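Local coordinates for C. albicans actin interacting protein Aip5 (Candida albicans SC5314, PDB 6M4C) that interacts with actin and probably promotes actin nucleation together with the polarisome complex that supports filamentous growth, at residues K5-S17 and K64-I76. Numbering follows the deposited sequence.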
ATOM      1  N   LYS A   5     -16.645  14.646 -14.330  1.00149.63           N
ATOM      2  CA  LYS A   5     -15.821  13.439 -14.308  1.00122.62           C
ATOM      3  C   LYS A   5     -16.027  12.721 -12.985  1.00141.44           C
ATOM      4  O   LYS A   5     -16.822  11.787 -12.945  1.00144.93           O
ATOM      5  CB  LYS A   5     -14.320  13.741 -14.369  1.00 89.95           C
ATOM      6  N   HIS A   6     -15.299  13.172 -11.941  1.00131.02           N
ATOM      7  CA  HIS A   6     -15.365  12.579 -10.608  1.00126.44           C
ATOM      8  C   HIS A   6     -14.713  11.194 -10.600  1.00117.69           C
ATOM      9  O   HIS A   6     -14.197  10.751  -9.571  1.00 97.22           O
ATOM     10  CB  HIS A   6     -16.808  12.561 -10.055  1.00126.42           C
ATOM     11  CG  HIS A   6     -17.248  11.267  -9.430  1.00127.04           C
ATOM     12  ND1 HIS A   6     -17.648  10.161 -10.171  1.00126.02           N
ATOM     13  CD2 HIS A   6     -17.399  10.897  -8.138  1.00131.30           C
ATOM     14  CE1 HIS A   6     -17.997   9.173  -9.367  1.00102.37           C
ATOM     15  NE2 HIS A   6     -17.870   9.603  -8.115  1.00104.94           N
ATOM     16  N   LEU A   7     -14.775  10.505 -11.748  1.00 90.56           N
ATOM     17  CA  LEU A   7     -14.040   9.272 -11.911  1.00 85.15           C
ATOM     18  C   LEU A   7     -12.560   9.599 -11.797  1.00 98.12           C
ATOM     19  O   LEU A   7     -11.762   8.742 -11.424  1.00 99.11           O
ATOM     20  CB  LEU A   7     -14.343   8.662 -13.282  1.00100.39           C
ATOM     21  CG  LEU A   7     -15.572   7.762 -13.406  1.00 92.06           C
ATOM     22  CD1 LEU A   7     -16.217   7.479 -12.051  1.00106.73           C
ATOM     23  CD2 LEU A   7     -16.562   8.389 -14.366  1.00 84.43           C
ATOM     24  N   GLU A   8     -12.205  10.847 -12.134  1.00109.41           N
ATOM     25  CA  GLU A   8     -10.823  11.286 -11.999  1.00103.98           C
ATOM     26  C   GLU A   8     -10.475  11.445 -10.513  1.00100.35           C
ATOM     27  O   GLU A   8      -9.354  11.166 -10.085  1.00 97.16           O
ATOM     28  CB  GLU A   8     -10.522  12.490 -12.898  1.00115.77           C
ATOM     29  CG  GLU A   8     -10.641  12.177 -14.390  1.00119.91           C
ATOM     30  CD  GLU A   8     -10.097  13.138 -15.442  1.00122.65           C
ATOM     31  OE1 GLU A   8      -9.163  13.908 -15.140  1.00130.33           O
ATOM     32  OE2 GLU A   8     -10.603  13.098 -16.581  1.00134.35           O
ATOM     33  N   SER A   9     -11.474  11.815  -9.713  1.00 87.94           N
ATOM     34  CA  SER A   9     -11.247  12.108  -8.311  1.00 93.46           C
ATOM     35  C   SER A   9     -11.214  10.832  -7.470  1.00 97.62           C
ATOM     36  O   SER A   9     -11.199  10.893  -6.240  1.00109.48           O
ATOM     37  CB  SER A   9     -12.301  13.046  -7.804  1.00 94.86           C
ATOM     38  OG  SER A   9     -13.399  12.295  -7.294  1.00107.70           O
ATOM     39  N   GLN A  10     -11.190   9.670  -8.120  1.00 92.42           N
ATOM     40  CA  GLN A  10     -11.471   8.461  -7.370  1.00 93.91           C
ATOM     41  C   GLN A  10     -10.182   7.707  -7.079  1.00 90.23           C
ATOM     42  O   GLN A  10      -9.258   7.734  -7.881  1.00 95.31           O
ATOM     43  CB  GLN A  10     -12.490   7.627  -8.129  1.00 94.36           C
ATOM     44  CG  GLN A  10     -13.876   7.733  -7.534  1.00102.04           C
ATOM     45  CD  GLN A  10     -14.758   6.724  -8.221  1.00112.23           C
ATOM     46  OE1 GLN A  10     -14.365   6.074  -9.188  1.00111.38           O
ATOM     47  NE2 GLN A  10     -15.961   6.569  -7.703  1.00130.51           N
ATOM     48  N   PRO A  11     -10.082   7.033  -5.912  1.00 86.44           N
ATOM     49  CA  PRO A  11      -8.854   6.357  -5.503  1.00 85.43           C
ATOM     50  C   PRO A  11      -8.375   5.340  -6.524  1.00 79.24           C
ATOM     51  O   PRO A  11      -9.119   4.446  -6.896  1.00104.25           O
ATOM     52  CB  PRO A  11      -9.303   5.583  -4.254  1.00 85.50           C
ATOM     53  CG  PRO A  11     -10.376   6.453  -3.669  1.00 84.61           C
ATOM     54  CD  PRO A  11     -11.128   6.951  -4.885  1.00 91.53           C
ATOM     55  N   VAL A  12      -7.128   5.470  -6.968  1.00 77.31           N
ATOM     56  CA  VAL A  12      -6.554   4.445  -7.826  1.00 77.23           C
ATOM     57  C   VAL A  12      -5.670   3.510  -6.999  1.00 81.51           C
ATOM     58  O   VAL A  12      -4.865   3.956  -6.199  1.00 91.78           O
ATOM     59  CB  VAL A  12      -5.805   5.051  -9.023  1.00 69.19           C
ATOM     60  CG1 VAL A  12      -5.073   3.968  -9.802  1.00 70.15           C
ATOM     61  CG2 VAL A  12      -6.721   5.883  -9.925  1.00 65.66           C
ATOM     62  N   TYR A  13      -5.846   2.200  -7.166  1.00 82.17           N
ATOM     63  CA  TYR A  13      -5.086   1.260  -6.368  1.00 76.14           C
ATOM     64  C   TYR A  13      -4.386   0.306  -7.306  1.00 81.82           C
ATOM     65  O   TYR A  13      -4.932  -0.025  -8.359  1.00 90.84           O
ATOM     66  CB  TYR A  13      -5.976   0.388  -5.482  1.00 75.95           C
ATOM     67  CG  TYR A  13      -6.871   1.150  -4.541  1.00 78.25           C
ATOM     68  CD1 TYR A  13      -6.363   1.796  -3.432  1.00 72.94           C
ATOM     69  CD2 TYR A  13      -8.229   1.242  -4.774  1.00 76.63           C
ATOM     70  CE1 TYR A  13      -7.183   2.507  -2.572  1.00 73.18           C
ATOM     71  CE2 TYR A  13      -9.059   1.965  -3.934  1.00 76.62           C
ATOM     72  CZ  TYR A  13      -8.538   2.598  -2.825  1.00 76.46           C
ATOM     73  OH  TYR A  13      -9.359   3.320  -2.008  1.00 84.61           O
ATOM     74  N   ILE A  14      -3.174  -0.082  -6.902  1.00 76.98           N
ATOM     75  CA  ILE A  14      -2.558  -1.306  -7.366  1.00 76.37           C
ATOM     76  C   ILE A  14      -2.876  -2.421  -6.374  1.00 92.53           C
ATOM     77  O   ILE A  14      -2.452  -2.379  -5.217  1.00 91.35           O
ATOM     78  CB  ILE A  14      -1.051  -1.129  -7.552  1.00 74.04           C
ATOM     79  CG1 ILE A  14      -0.774  -0.098  -8.643  1.00 84.27           C
ATOM     80  CG2 ILE A  14      -0.428  -2.463  -7.886  1.00 67.50           C
ATOM     81  CD1 ILE A  14       0.640  -0.096  -9.145  1.00 80.66           C
ATOM     82  N   PHE A  15      -3.646  -3.411  -6.851  1.00 92.77           N
ATOM     83  CA  PHE A  15      -3.910  -4.617  -6.091  1.00 74.15           C
ATOM     84  C   PHE A  15      -2.713  -5.530  -6.299  1.00 76.94           C
ATOM     85  O   PHE A  15      -2.205  -5.623  -7.418  1.00 82.94           O
ATOM     86  CB  PHE A  15      -5.245  -5.233  -6.514  1.00 74.82           C
ATOM     87  CG  PHE A  15      -6.471  -4.646  -5.855  1.00 73.77           C
ATOM     88  CD1 PHE A  15      -6.527  -3.309  -5.480  1.00 73.27           C
ATOM     89  CD2 PHE A  15      -7.570  -5.440  -5.583  1.00 67.48           C
ATOM     90  CE1 PHE A  15      -7.667  -2.772  -4.892  1.00 83.26           C
ATOM     91  CE2 PHE A  15      -8.707  -4.903  -4.985  1.00 75.73           C
ATOM     92  CZ  PHE A  15      -8.764  -3.572  -4.645  1.00 80.89           C
ATOM     93  N   THR A  16      -2.229  -6.135  -5.208  1.00 75.12           N
ATOM     94  CA  THR A  16      -1.041  -6.972  -5.292  1.00 80.83           C
ATOM     95  C   THR A  16      -0.921  -7.874  -4.062  1.00 88.08           C
ATOM     96  O   THR A  16      -1.775  -7.845  -3.165  1.00 85.66           O
ATOM     97  CB  THR A  16       0.226  -6.136  -5.495  1.00 78.83           C
ATOM     98  OG1 THR A  16       1.240  -7.076  -5.842  1.00 92.16           O
ATOM     99  CG2 THR A  16       0.648  -5.370  -4.258  1.00 73.31           C
ATOM    100  N   SER A  17       0.152  -8.678  -4.045  1.00 80.82           N
ATOM    101  CA  SER A  17       0.464  -9.495  -2.884  1.00 96.94           C
ATOM    102  C   SER A  17       1.964  -9.497  -2.605  1.00 96.55           C
ATOM    103  O   SER A  17       2.740  -9.985  -3.415  1.00 92.19           O
ATOM    104  CB  SER A  17      -0.062 -10.895  -3.046  1.00104.94           C
ATOM    105  OG  SER A  17       0.202 -11.678  -1.893  1.00115.26           O
ATOM    106  N   LYS A  64      -7.526 -13.349 -13.158  1.00108.84           N
ATOM    107  CA  LYS A  64      -6.280 -13.085 -13.865  1.00114.79           C
ATOM    108  C   LYS A  64      -5.179 -12.824 -12.841  1.00106.12           C
ATOM    109  O   LYS A  64      -5.478 -12.480 -11.699  1.00106.87           O
ATOM    110  CB  LYS A  64      -6.406 -11.976 -14.917  1.00123.47           C
ATOM    111  CG  LYS A  64      -7.024 -12.421 -16.237  1.00131.32           C
ATOM    112  CD  LYS A  64      -7.453 -11.302 -17.168  1.00114.63           C
ATOM    113  CE  LYS A  64      -8.315 -10.260 -16.486  1.00112.38           C
ATOM    114  NZ  LYS A  64      -9.771 -10.430 -16.689  1.00 89.38           N
ATOM    115  N   THR A  65      -3.921 -12.942 -13.293  1.00106.82           N
ATOM    116  CA  THR A  65      -2.722 -13.121 -12.483  1.00100.50           C
ATOM    117  C   THR A  65      -2.057 -11.807 -12.063  1.00120.81           C
ATOM    118  O   THR A  65      -2.290 -10.764 -12.672  1.00122.32           O
ATOM    119  CB  THR A  65      -1.698 -13.937 -13.280  1.00 98.71           C
ATOM    120  OG1 THR A  65      -0.651 -14.367 -12.416  1.00133.42           O
ATOM    121  CG2 THR A  65      -1.104 -13.194 -14.454  1.00 89.43           C
ATOM    122  N   LEU A  66      -1.170 -11.911 -11.053  1.00146.07           N
ATOM    123  CA  LEU A  66      -0.204 -10.909 -10.592  1.00117.80           C
ATOM    124  C   LEU A  66      -0.922  -9.625 -10.186  1.00104.69           C
ATOM    125  O   LEU A  66      -2.101  -9.719  -9.803  1.00 94.55           O
ATOM    126  CB  LEU A  66       0.903 -10.687 -11.634  1.00115.48           C
ATOM    127  N   PRO A  67      -0.235  -8.439 -10.203  1.00 97.97           N
ATOM    128  CA  PRO A  67      -0.844  -7.181  -9.759  1.00 90.46           C
ATOM    129  C   PRO A  67      -1.824  -6.633 -10.790  1.00 91.69           C
ATOM    130  O   PRO A  67      -1.799  -6.996 -11.963  1.00 94.84           O
ATOM    131  CB  PRO A  67       0.337  -6.204  -9.587  1.00 83.41           C
ATOM    132  CG  PRO A  67       1.389  -6.722 -10.549  1.00 94.99           C
ATOM    133  CD  PRO A  67       1.186  -8.231 -10.560  1.00102.55           C
ATOM    134  N   GLY A  68      -2.667  -5.712 -10.343  1.00 85.72           N
ATOM    135  CA  GLY A  68      -3.498  -4.996 -11.288  1.00 80.00           C
ATOM    136  C   GLY A  68      -4.023  -3.714 -10.666  1.00 84.74           C
ATOM    137  O   GLY A  68      -3.794  -3.464  -9.484  1.00 84.47           O
ATOM    138  N   VAL A  69      -4.766  -2.956 -11.475  1.00 69.56           N
ATOM    139  CA  VAL A  69      -5.175  -1.624 -11.096  1.00 74.36           C
ATOM    140  C   VAL A  69      -6.669  -1.658 -10.860  1.00 75.70           C
ATOM    141  O   VAL A  69      -7.382  -2.210 -11.675  1.00 94.31           O
ATOM    142  CB  VAL A  69      -4.858  -0.602 -12.200  1.00 75.14           C
ATOM    143  CG1 VAL A  69      -5.504   0.738 -11.892  1.00 69.83           C
ATOM    144  CG2 VAL A  69      -3.364  -0.443 -12.419  1.00 78.11           C
ATOM    145  N   VAL A  70      -7.118  -0.997  -9.795  1.00 77.92           N
ATOM    146  CA  VAL A  70      -8.529  -0.875  -9.487  1.00 77.83           C
ATOM    147  C   VAL A  70      -8.816   0.592  -9.207  1.00 90.47           C
ATOM    148  O   VAL A  70      -8.122   1.238  -8.434  1.00 96.49           O
ATOM    149  CB  VAL A  70      -8.860  -1.710  -8.241  1.00 80.33           C
ATOM    150  CG1 VAL A  70     -10.193  -1.331  -7.600  1.00 73.90           C
ATOM    151  CG2 VAL A  70      -8.728  -3.198  -8.500  1.00 68.03           C
ATOM    152  N   ARG A  71      -9.867   1.108  -9.824  1.00 95.05           N
ATOM    153  CA  ARG A  71     -10.259   2.467  -9.529  1.00 91.36           C
ATOM    154  C   ARG A  71     -11.485   2.402  -8.620  1.00 90.90           C
ATOM    155  O   ARG A  71     -12.504   1.834  -8.990  1.00105.02           O
ATOM    156  CB  ARG A  71     -10.431   3.273 -10.819  1.00 73.21           C
ATOM    157  CG  ARG A  71     -11.005   4.652 -10.543  1.00 84.01           C
ATOM    158  CD  ARG A  71     -11.778   5.315 -11.654  1.00 97.80           C
ATOM    159  NE  ARG A  71     -13.189   4.960 -11.695  1.00115.18           N
ATOM    160  CZ  ARG A  71     -13.725   4.245 -12.671  1.00124.35           C
ATOM    161  NH1 ARG A  71     -12.948   3.815 -13.650  1.00126.08           N
ATOM    162  NH2 ARG A  71     -15.015   3.955 -12.661  1.00119.20           N
ATOM    163  N   GLY A  72     -11.357   2.982  -7.421  1.00 95.95           N
ATOM    164  CA  GLY A  72     -12.319   2.841  -6.340  1.00 87.45           C
ATOM    165  C   GLY A  72     -12.683   1.379  -6.135  1.00 96.37           C
ATOM    166  O   GLY A  72     -11.839   0.560  -5.771  1.00 95.68           O
ATOM    167  N   ASP A  73     -13.936   1.062  -6.463  1.00102.23           N
ATOM    168  CA  ASP A  73     -14.443  -0.276  -6.248  1.00 98.00           C
ATOM    169  C   ASP A  73     -14.259  -1.125  -7.503  1.00 98.98           C
ATOM    170  O   ASP A  73     -14.363  -2.346  -7.401  1.00113.27           O
ATOM    171  CB  ASP A  73     -15.865  -0.252  -5.684  1.00101.26           C
ATOM    172  N   ASP A  74     -13.890  -0.495  -8.636  1.00 89.29           N
ATOM    173  CA  ASP A  74     -14.074  -1.057  -9.975  1.00 88.94           C
ATOM    174  C   ASP A  74     -12.768  -1.505 -10.642  1.00 73.30           C
ATOM    175  O   ASP A  74     -12.067  -0.698 -11.241  1.00 91.64           O
ATOM    176  CB  ASP A  74     -14.761  -0.053 -10.917  1.00102.85           C
ATOM    177  CG  ASP A  74     -16.122   0.450 -10.466  1.00111.04           C
ATOM    178  OD1 ASP A  74     -17.144  -0.167 -10.871  1.00126.28           O
ATOM    179  OD2 ASP A  74     -16.155   1.458  -9.733  1.00120.00           O
ATOM    180  N   TYR A  75     -12.473  -2.810 -10.632  1.00 82.13           N
ATOM    181  CA  TYR A  75     -11.423  -3.389 -11.470  1.00 81.65           C
ATOM    182  C   TYR A  75     -11.321  -2.663 -12.818  1.00 85.47           C
ATOM    183  O   TYR A  75     -12.315  -2.147 -13.337  1.00 91.82           O
ATOM    184  CB  TYR A  75     -11.693  -4.880 -11.688  1.00 67.92           C
ATOM    185  CG  TYR A  75     -10.684  -5.600 -12.539  1.00 71.50           C
ATOM    186  CD1 TYR A  75     -10.765  -5.584 -13.924  1.00 66.31           C
ATOM    187  CD2 TYR A  75      -9.631  -6.293 -11.955  1.00 72.29           C
ATOM    188  CE1 TYR A  75      -9.846  -6.274 -14.704  1.00 71.81           C
ATOM    189  CE2 TYR A  75      -8.701  -6.981 -12.719  1.00 71.57           C
ATOM    190  CZ  TYR A  75      -8.811  -6.979 -14.101  1.00 82.81           C
ATOM    191  OH  TYR A  75      -7.854  -7.617 -14.849  1.00 85.58           O
ATOM    192  N   ILE A  76     -10.106  -2.651 -13.386  1.00 78.37           N
ATOM    193  CA  ILE A  76      -9.764  -1.869 -14.567  1.00 72.52           C
ATOM    194  C   ILE A  76      -8.955  -2.788 -15.456  1.00 74.82           C
ATOM    195  O   ILE A  76      -9.285  -3.052 -16.614  1.00 81.63           O
ATOM    196  CB  ILE A  76      -8.909  -0.640 -14.183  1.00 65.68           C
ATOM    197  CG1 ILE A  76      -9.674   0.368 -13.329  1.00 70.19           C
ATOM    198  CG2 ILE A  76      -8.202   0.025 -15.356  1.00 59.46           C
ATOM    199  CD1 ILE A  76     -10.807   1.047 -14.040  1.00 71.28           C
TER
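V12 to F15 pair edge to edge with G68 to R71, forming the antiparallel join between the two inner strands of a thioredoxin-like mixed sheet. Two hydrogen-bonded pairs, Y13 with V70 and F15 with G68, alternate with the non-hydrogen-bonded pairs V12 with R71 and I14 with V69. Y13 and V70 exchange reciprocal N-H...O=C bonds, each 2.8 Å from N to O. Beyond the last bridge, G72 N reaches P11 O at 2.7 Å in an almost straight bond, extending the ladder into the type II' turn from R71 to D74.

On one face of the sheet, V70 lies over the F15 ring: with CG1 anti to the backbone N (chi1 163°), CG2 stands 3.6 Å from the ring centroid, 4° off the normal, a CH-pi contact. The Y13 ring instead turns its edge to G72 O, 3.6 Å from CE2. On the other face, V12 CG1 meets V69 CG1 at 3.9 Å, and I14 CG2 lies alongside P67 CB.

At the end of strand 68-71, R71 bends at chi3 (87°) and its NE donates to Q10 OE1 at 3.0 Å, with amide and guanidinium nearly coplanar. L7 CG packs over one guanidinium face, while R71 NH1 bonds to L95 O, so that R71 bridges Q10 of the N-terminal loop and helix 91-96.

Strand 43-46 runs parallel to 12-16 along its other edge, and 74-78 flanks 68-71. Helix 22-36 packs on I14, T16 and P67, with T16 OG1 bonded to S28 OG; helix 79-87 meets V69 through I82 and P67 through W79.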